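Local coordinates for Melibiose/raffinose/stachyose-binding protein MelE (Bacillus subtilis subsp. subtilis str. 168, PDB 4R6H) that binds melibiose, raffinose and stachyose as the solute-binding component of an ABC transporter that imports these sugars, at residues Thr36-Met41 with Asp87-Phe92; Val81-Asn86 with Ile100-Tyr105. One frame throughout, in Å; residues are numbered along the deposited sequence. Where two conformers were deposited one is given.

Interaction 1 (Thr36-Met41 with Asp87-Phe92); sequences TIYSTM and DLPDLF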
ATOM      1  N   THR A  36      -5.761   0.545 -25.411  1.00 19.25           N
ATOM      2  CA  THR A  36      -5.533   1.598 -24.448  0.50 18.85           C
ATOM      3  C   THR A  36      -5.410   1.022 -23.046  1.00 19.80           C
ATOM      4  O   THR A  36      -6.239   0.208 -22.621  1.00 23.70           O
ATOM      5  CB  THR A  36      -6.651   2.643 -24.465  0.50 21.42           C
ATOM      6  OG1 THR A  36      -7.916   1.997 -24.302  0.50 24.30           O
ATOM      7  CG2 THR A  36      -6.646   3.425 -25.796  0.50 16.95           C
ATOM      8  N   ILE A  37      -4.355   1.447 -22.365  1.00 17.77           N
ATOM      9  CA  ILE A  37      -4.041   0.935 -21.019  1.00 17.26           C
ATOM     10  C   ILE A  37      -3.800   2.115 -20.080  1.00 19.02           C
ATOM     11  O   ILE A  37      -2.992   3.019 -20.386  1.00 23.59           O
ATOM     12  CB  ILE A  37      -2.759   0.098 -21.020  1.00 18.33           C
ATOM     13  CG1 ILE A  37      -2.832  -0.972 -22.098  1.00 22.40           C
ATOM     14  CG2 ILE A  37      -2.483  -0.492 -19.618  1.00 19.20           C
ATOM     15  CD1 ILE A  37      -1.700  -1.975 -22.094  1.00 21.14           C
ATOM     16  N   TYR A  38      -4.517   2.141 -18.953  1.00 17.80           N
ATOM     17  CA  TYR A  38      -4.300   3.154 -17.915  1.00 19.76           C
ATOM     18  C   TYR A  38      -3.576   2.504 -16.731  1.00 18.70           C
ATOM     19  O   TYR A  38      -3.915   1.369 -16.346  1.00 18.16           O
ATOM     20  CB  TYR A  38      -5.629   3.706 -17.385  1.00 18.99           C
ATOM     21  CG  TYR A  38      -6.212   4.940 -18.048  1.00 25.05           C
ATOM     22  CD1 TYR A  38      -6.068   5.179 -19.401  1.00 23.96           C
ATOM     23  CD2 TYR A  38      -6.962   5.833 -17.273  1.00 30.70           C
ATOM     24  CE1 TYR A  38      -6.629   6.328 -19.985  1.00 35.23           C
ATOM     25  CE2 TYR A  38      -7.514   6.976 -17.825  1.00 35.24           C
ATOM     26  CZ  TYR A  38      -7.357   7.214 -19.173  1.00 31.82           C
ATOM     27  OH  TYR A  38      -7.935   8.358 -19.690  1.00 52.64           O
ATOM     28  N   SER A  39      -2.657   3.260 -16.126  1.00 17.98           N
ATOM     29  CA  SER A  39      -1.812   2.805 -15.046  1.00 16.48           C
ATOM     30  C   SER A  39      -1.606   3.892 -13.993  1.00 17.35           C
ATOM     31  O   SER A  39      -1.392   5.062 -14.383  1.00 18.17           O
ATOM     32  CB  SER A  39      -0.458   2.332 -15.594  1.00 17.65           C
ATOM     33  OG  SER A  39       0.444   1.998 -14.522  1.00 18.37           O
ATOM     34  N   THR A  40      -1.603   3.489 -12.718  1.00 16.97           N
ATOM     35  CA  THR A  40      -1.207   4.399 -11.606  1.00 16.32           C
ATOM     36  C   THR A  40       0.288   4.390 -11.271  1.00 20.56           C
ATOM     37  O   THR A  40       0.686   4.998 -10.285  1.00 19.72           O
ATOM     38  CB  THR A  40      -1.999   4.113 -10.322  1.00 19.76           C
ATOM     39  OG1 THR A  40      -1.619   2.858  -9.717  1.00 18.65           O
ATOM     40  CG2 THR A  40      -3.491   4.207 -10.560  1.00 22.03           C
ATOM     41  N   MET A  41       1.091   3.699 -12.071  1.00 17.89           N
ATOM     42  CA  MET A  41       2.532   3.645 -11.817  1.00 17.35           C
ATOM     43  C   MET A  41       3.106   5.054 -11.828  1.00 20.00           C
ATOM     44  O   MET A  41       2.672   5.895 -12.592  1.00 21.38           O
ATOM     45  CB  MET A  41       3.252   2.775 -12.829  1.00 19.33           C
ATOM     46  CG  MET A  41       2.949   1.319 -12.662  1.00 19.94           C
ATOM     47  SD  MET A  41       3.805   0.303 -13.864  1.00 20.59           S
ATOM     48  CE  MET A  41       3.041  -1.297 -13.618  1.00 20.08           C
ATOM     49  N   ASP A  87     -17.150   4.374 -21.067  1.00 25.54           N
ATOM     50  CA  ASP A  87     -16.111   4.582 -22.055  1.00 25.19           C
ATOM     51  C   ASP A  87     -14.752   4.395 -21.389  1.00 23.54           C
ATOM     52  O   ASP A  87     -13.913   5.300 -21.330  1.00 25.45           O
ATOM     53  CB  ASP A  87     -16.208   5.987 -22.699  1.00 27.89           C
ATOM     54  CG  ASP A  87     -15.203   6.196 -23.813  1.00 54.34           C
ATOM     55  OD1 ASP A  87     -14.917   5.207 -24.535  1.00 37.50           O
ATOM     56  OD2 ASP A  87     -14.696   7.342 -23.958  1.00 35.45           O
ATOM     57  N   LEU A  88     -14.539   3.164 -20.948  1.00 23.47           N
ATOM     58  CA  LEU A  88     -13.347   2.815 -20.221  1.00 22.04           C
ATOM     59  C   LEU A  88     -12.192   2.516 -21.148  1.00 21.30           C
ATOM     60  O   LEU A  88     -12.377   2.151 -22.279  1.00 23.29           O
ATOM     61  CB  LEU A  88     -13.593   1.636 -19.294  1.00 22.58           C
ATOM     62  CG  LEU A  88     -14.358   1.941 -17.997  1.00 26.42           C
ATOM     63  CD1 LEU A  88     -15.853   2.158 -18.266  1.00 32.82           C
ATOM     64  CD2 LEU A  88     -14.142   0.848 -16.982  1.00 26.29           C
ATOM     65  N   PRO A  89     -10.971   2.659 -20.631  1.00 20.15           N
ATOM     66  CA  PRO A  89      -9.865   2.109 -21.362  1.00 21.66           C
ATOM     67  C   PRO A  89     -10.031   0.603 -21.481  1.00 18.04           C
ATOM     68  O   PRO A  89     -10.741  -0.024 -20.689  1.00 20.69           O
ATOM     69  CB  PRO A  89      -8.665   2.420 -20.448  1.00 21.53           C
ATOM     70  CG  PRO A  89      -9.168   3.367 -19.411  1.00 21.41           C
ATOM     71  CD  PRO A  89     -10.585   3.011 -19.256  1.00 21.91           C
ATOM     72  N   ASP A  90      -9.325   0.007 -22.433  1.00 18.19           N
ATOM     73  CA  ASP A  90      -9.405  -1.455 -22.613  1.00 20.02           C
ATOM     74  C   ASP A  90      -8.869  -2.191 -21.374  1.00 18.44           C
ATOM     75  O   ASP A  90      -9.427  -3.171 -20.921  1.00 18.13           O
ATOM     76  CB  ASP A  90      -8.659  -1.895 -23.858  1.00 19.51           C
ATOM     77  CG  ASP A  90      -9.171  -1.192 -25.129  1.00 22.96           C
ATOM     78  OD1 ASP A  90     -10.412  -1.173 -25.327  1.00 22.46           O
ATOM     79  OD2 ASP A  90      -8.324  -0.620 -25.854  1.00 24.09           O
ATOM     80  N   LEU A  91      -7.795  -1.641 -20.848  1.00 17.75           N
ATOM     81  CA  LEU A  91      -7.170  -2.169 -19.628  1.00 18.87           C
ATOM     82  C   LEU A  91      -6.936  -1.000 -18.682  1.00 16.81           C
ATOM     83  O   LEU A  91      -6.504   0.081 -19.117  1.00 17.68           O
ATOM     84  CB  LEU A  91      -5.837  -2.813 -19.960  1.00 17.45           C
ATOM     85  CG  LEU A  91      -5.875  -4.152 -20.691  1.00 16.63           C
ATOM     86  CD1 LEU A  91      -4.544  -4.465 -21.377  1.00 20.36           C
ATOM     87  CD2 LEU A  91      -6.264  -5.274 -19.752  1.00 18.26           C
ATOM     88  N   PHE A  92      -7.156  -1.238 -17.405  1.00 16.89           N
ATOM     89  CA  PHE A  92      -6.982  -0.181 -16.414  1.00 17.27           C
ATOM     90  C   PHE A  92      -6.529  -0.770 -15.078  1.00 16.44           C
ATOM     91  O   PHE A  92      -6.708  -1.921 -14.779  1.00 17.59           O
ATOM     92  CB  PHE A  92      -8.252   0.666 -16.279  1.00 17.55           C
ATOM     93  CG  PHE A  92      -9.479  -0.121 -15.991  1.00 18.86           C
ATOM     94  CD1 PHE A  92     -10.245  -0.656 -17.031  1.00 18.19           C
ATOM     95  CD2 PHE A  92      -9.862  -0.378 -14.696  1.00 20.74           C
ATOM     96  CE1 PHE A  92     -11.357  -1.425 -16.738  1.00 17.22           C
ATOM     97  CE2 PHE A  92     -10.996  -1.125 -14.416  1.00 20.35           C
ATOM     98  CZ  PHE A  92     -11.729  -1.652 -15.439  1.00 20.28           C
TER

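Interaction 2 (Val81-Asn86 with Ile100-Tyr105); sequences VRMAAN and IRYGEY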
ATOM      1  N   VAL A  81     -14.962   9.889 -14.819  1.00 18.11           N
ATOM      2  CA  VAL A  81     -15.657  10.420 -15.993  1.00 20.17           C
ATOM      3  C   VAL A  81     -15.805   9.285 -17.003  1.00 21.15           C
ATOM      4  O   VAL A  81     -16.873   9.111 -17.559  1.00 21.17           O
ATOM      5  CB  VAL A  81     -14.867  11.593 -16.611  1.00 19.19           C
ATOM      6  CG1 VAL A  81     -15.414  11.925 -17.981  1.00 22.86           C
ATOM      7  CG2 VAL A  81     -14.890  12.793 -15.673  1.00 21.89           C
ATOM      8  N   ARG A  82     -14.751   8.482 -17.213  1.00 21.25           N
ATOM      9  CA  ARG A  82     -14.854   7.375 -18.169  1.00 23.19           C
ATOM     10  C   ARG A  82     -15.892   6.328 -17.754  1.00 22.06           C
ATOM     11  O   ARG A  82     -16.599   5.798 -18.616  1.00 24.58           O
ATOM     12  CB  ARG A  82     -13.516   6.698 -18.370  1.00 20.75           C
ATOM     13  CG  ARG A  82     -12.563   7.541 -19.196  1.00 21.60           C
ATOM     14  CD  ARG A  82     -11.285   6.747 -19.443  1.00 24.32           C
ATOM     15  NE  ARG A  82     -10.352   7.251 -20.439  1.00 25.75           N
ATOM     16  CZ  ARG A  82     -10.365   6.915 -21.735  1.00 29.57           C
ATOM     17  NH1 ARG A  82      -9.419   7.382 -22.533  1.00 33.60           N
ATOM     18  NH2 ARG A  82     -11.329   6.164 -22.241  1.00 30.73           N
ATOM     19  N   MET A  83     -15.979   6.021 -16.461  1.00 20.81           N
ATOM     20  CA  MET A  83     -17.013   5.110 -15.930  1.00 25.06           C
ATOM     21  C   MET A  83     -18.408   5.664 -16.197  1.00 28.74           C
ATOM     22  O   MET A  83     -19.296   4.968 -16.702  1.00 29.52           O
ATOM     23  CB  MET A  83     -16.794   4.816 -14.426  1.00 23.83           C
ATOM     24  CG  MET A  83     -15.783   3.678 -14.210  1.00 25.23           C
ATOM     25  SD  MET A  83     -15.504   3.181 -12.501  1.00 29.25           S
ATOM     26  CE  MET A  83     -14.583   4.609 -11.909  1.00 27.10           C
ATOM     27  N   ALA A  84     -18.574   6.933 -15.883  1.00 23.89           N
ATOM     28  CA  ALA A  84     -19.879   7.616 -16.110  1.00 28.95           C
ATOM     29  C   ALA A  84     -20.279   7.622 -17.586  1.00 31.24           C
ATOM     30  O   ALA A  84     -21.470   7.531 -17.928  1.00 30.90           O
ATOM     31  CB  ALA A  84     -19.831   9.033 -15.570  1.00 28.73           C
ATOM     32  N   ALA A  85     -19.293   7.731 -18.469  1.00 25.06           N
ATOM     33  CA  ALA A  85     -19.487   7.696 -19.921  1.00 23.94           C
ATOM     34  C   ALA A  85     -19.659   6.280 -20.517  1.00 28.89           C
ATOM     35  O   ALA A  85     -19.901   6.139 -21.722  1.00 31.82           O
ATOM     36  CB  ALA A  85     -18.337   8.384 -20.595  1.00 26.22           C
ATOM     37  N   ASN A  86     -19.478   5.258 -19.682  1.00 24.83           N
ATOM     38  CA  ASN A  86     -19.336   3.877 -20.157  1.00 26.60           C
ATOM     39  C   ASN A  86     -18.327   3.797 -21.309  1.00 32.47           C
ATOM     40  O   ASN A  86     -18.608   3.254 -22.375  1.00 31.82           O
ATOM     41  CB  ASN A  86     -20.714   3.297 -20.504  1.00 30.60           C
ATOM     42  CG  ASN A  86     -21.175   2.315 -19.462  1.00 47.31           C
ATOM     43  OD1 ASN A  86     -22.121   2.574 -18.719  1.00 69.08           O
ATOM     44  ND2 ASN A  86     -20.460   1.190 -19.358  1.00 58.22           N
ATOM     45  N   ILE A 100     -14.820  -2.649  -4.936  1.00 32.38           N
ATOM     46  CA  ILE A 100     -15.699  -1.564  -4.490  1.00 36.20           C
ATOM     47  C   ILE A 100     -16.018  -0.562  -5.583  1.00 30.09           C
ATOM     48  O   ILE A 100     -17.150  -0.135  -5.731  1.00 32.72           O
ATOM     49  CB  ILE A 100     -15.100  -0.802  -3.276  1.00 45.00           C
ATOM     50  CG1 ILE A 100     -15.133  -1.711  -2.036  1.00 85.20           C
ATOM     51  CG2 ILE A 100     -15.838   0.518  -3.034  1.00 53.86           C
ATOM     52  CD1 ILE A 100     -14.889  -1.006  -0.719  1.00 71.07           C
ATOM     53  N   ARG A 101     -14.998  -0.183  -6.347  1.00 28.83           N
ATOM     54  CA  ARG A 101     -15.138   0.864  -7.333  1.00 27.01           C
ATOM     55  C   ARG A 101     -15.350   0.300  -8.737  1.00 28.91           C
ATOM     56  O   ARG A 101     -16.078   0.882  -9.533  1.00 28.04           O
ATOM     57  CB  ARG A 101     -13.883   1.726  -7.292  1.00 24.47           C
ATOM     58  CG  ARG A 101     -13.925   2.989  -8.112  1.00 26.56           C
ATOM     59  CD  ARG A 101     -12.777   3.931  -7.789  1.00 26.56           C
ATOM     60  NE  ARG A 101     -12.770   4.479  -6.420  1.00 27.08           N
ATOM     61  CZ  ARG A 101     -11.776   5.181  -5.869  1.00 26.02           C
ATOM     62  NH1 ARG A 101     -10.649   5.460  -6.537  1.00 26.45           N
ATOM     63  NH2 ARG A 101     -11.882   5.619  -4.619  1.00 36.23           N
ATOM     64  N   TYR A 102     -14.706  -0.824  -9.048  1.00 24.87           N
ATOM     65  CA  TYR A 102     -14.712  -1.329 -10.434  1.00 30.27           C
ATOM     66  C   TYR A 102     -15.494  -2.610 -10.682  1.00 35.81           C
ATOM     67  O   TYR A 102     -15.493  -3.118 -11.807  1.00 29.09           O
ATOM     68  CB  TYR A 102     -13.278  -1.501 -10.905  1.00 23.84           C
ATOM     69  CG  TYR A 102     -12.588  -0.188 -11.083  1.00 22.77           C
ATOM     70  CD1 TYR A 102     -12.870   0.593 -12.206  1.00 28.87           C
ATOM     71  CD2 TYR A 102     -11.660   0.303 -10.178  1.00 20.46           C
ATOM     72  CE1 TYR A 102     -12.245   1.787 -12.413  1.00 27.78           C
ATOM     73  CE2 TYR A 102     -11.002   1.519 -10.387  1.00 23.26           C
ATOM     74  CZ  TYR A 102     -11.322   2.264 -11.517  1.00 26.72           C
ATOM     75  OH  TYR A 102     -10.691   3.457 -11.786  1.00 28.76           O
ATOM     76  N   GLY A 103     -16.178  -3.116  -9.660  1.00 33.94           N
ATOM     77  CA  GLY A 103     -16.863  -4.395  -9.761  1.00 39.31           C
ATOM     78  C   GLY A 103     -17.777  -4.524 -10.968  1.00 37.50           C
ATOM     79  O   GLY A 103     -17.797  -5.561 -11.625  1.00 42.05           O
ATOM     80  N   GLU A 104     -18.514  -3.470 -11.280  1.00 29.62           N
ATOM     81  CA  GLU A 104     -19.458  -3.492 -12.391  1.00 32.50           C
ATOM     82  C   GLU A 104     -18.846  -3.362 -13.785  1.00 33.29           C
ATOM     83  O   GLU A 104     -19.547  -3.514 -14.755  1.00 32.83           O
ATOM     84  CB  GLU A 104     -20.502  -2.376 -12.244  1.00 39.08           C
ATOM     85  CG  GLU A 104     -21.309  -2.428 -10.953  1.00 46.54           C
ATOM     86  CD  GLU A 104     -21.900  -3.802 -10.674  1.00 81.10           C
ATOM     87  OE1 GLU A 104     -22.353  -4.473 -11.625  1.00 66.11           O
ATOM     88  OE2 GLU A 104     -21.906  -4.213  -9.497  1.00 61.42           O
ATOM     89  N   TYR A 105     -17.557  -3.076 -13.890  1.00 23.99           N
ATOM     90  CA  TYR A 105     -16.936  -2.834 -15.199  1.00 26.03           C
ATOM     91  C   TYR A 105     -15.915  -3.906 -15.614  1.00 23.82           C
ATOM     92  O   TYR A 105     -15.515  -3.940 -16.759  1.00 22.99           O
ATOM     93  CB  TYR A 105     -16.237  -1.468 -15.192  1.00 24.30           C
ATOM     94  CG  TYR A 105     -17.196  -0.329 -14.917  1.00 24.14           C
ATOM     95  CD1 TYR A 105     -17.950   0.218 -15.929  1.00 26.75           C
ATOM     96  CD2 TYR A 105     -17.357   0.160 -13.626  1.00 34.74           C
ATOM     97  CE1 TYR A 105     -18.866   1.247 -15.678  1.00 29.53           C
ATOM     98  CE2 TYR A 105     -18.261   1.189 -13.363  1.00 30.96           C
ATOM     99  CZ  TYR A 105     -19.006   1.704 -14.395  1.00 29.87           C
ATOM    100  OH  TYR A 105     -19.882   2.730 -14.112  1.00 34.12           O
TER
HETATM  101  O   HOH W   1     -21.561   3.592 -15.969  1.00 47.39           O

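Interaction 1 (Thr36-Met41 with Asp87-Phe92)
Thr36-Tyr38 and Asp90-Phe92 run parallel and in step, joined by a single bridge in which Leu91 N gives a bond to Thr36 O (3.0 Å) and Leu91 O takes one from Tyr38 N (2.9 Å). With 64-69 on its other flank, strand 33-38 is thus the central member of the 2-1-3 strand order expected in an α/β lobe of a solute-binding protein. Asp90 reinforces the start of the pairing from its side chain: OD2 accepts the backbone N of Thr36 at 2.8 Å and 173°, on the anti side of the carboxylate, while OD1 is bonded to Ser317. In the Thr36 conformer described, OG1 sits between its own N and carbonyl carbon (chi1 54°), where it receives Asp90 N at 3.1 Å and makes a weak bond to OD2. A leucine in place of Asp90 would probably leave Thr36 N and the Ser317 hydroxyl without this buried partner. Toward Phe326 of helix 320-331, the Ile37 and Leu91 chains run alongside each other in the same direction, and Ile37 CD1 meets Leu91 CD1 at 3.8 Å. Tyr38 takes a CH-π contact instead, Pro89 CG standing 3.7 Å from the ring centroid, over one face.

Interaction 2 (Val81-Asn86 with Ile100-Tyr105)
Met83 and Tyr105 carry most of this contact, and Met83 shows how one flexible thioether can serve two aromatic rings at once. The apolar contacts come first. Met83 CG lies over one face of the Tyr105 ring, 3.8 Å from its centroid and 18° off the normal, a CH-π contact displaced toward the rim. The sulfur then makes two Met-aromatic contacts, both oblique: SD is 3.5 Å from Tyr105 CE2 and equally 3.5 Å from Tyr102 CE1. A bend at the last torsion (chi3 -72°) brings the methyl CE alongside Tyr102 as well, 3.7 Å from CE1.

A water molecule carries the clear polar link between the two segments. Lying in the plane of the Tyr105 ring, its oxygen accepts a hydrogen bond from Tyr105 OH at 2.6 Å. The same water donates to Met83 O (2.7 Å) and to Asn86 OD1 (3.0 Å), so the phenol is tied to the helix end through one shared water molecule. Met83 O also receives Asn86 N, one of the bonds of the Schellman motif that ends this helix with Asn86 at positive phi. Asn86 ND2 comes to the edge of the Tyr105 ring.

The contact lies near the surface, where the C-terminal end of helix 75-84 packs on the short helix 98-102 and the turn after it; Met79 and Tyr75 of the former also touch Tyr102, whose ring meets Phe92 of strand 91-92.

Overall arrangement
From the N terminus, strand 33-38 comes first, and the chain passes through helix 44-60, strand 64-69 and helix 75-84 before strand 91-92 returns to pair with it, closing the long loop of interaction 1. Interaction 2 starts before that loop is complete, at the end of helix 75-84, and closes its own shorter loop at 100-105 once strand 91-92 has been passed. The two therefore cross along the chain, their centres about 12 Å apart. They also touch directly: Arg82 hydrogen-bonds through NE to the Tyr38 hydroxyl and through NH2 to Asp87 O, and Leu88 packs against Tyr105. Together they join strands 33-38 and 91-92, helix 75-84 and helix 98-102 within one lobe.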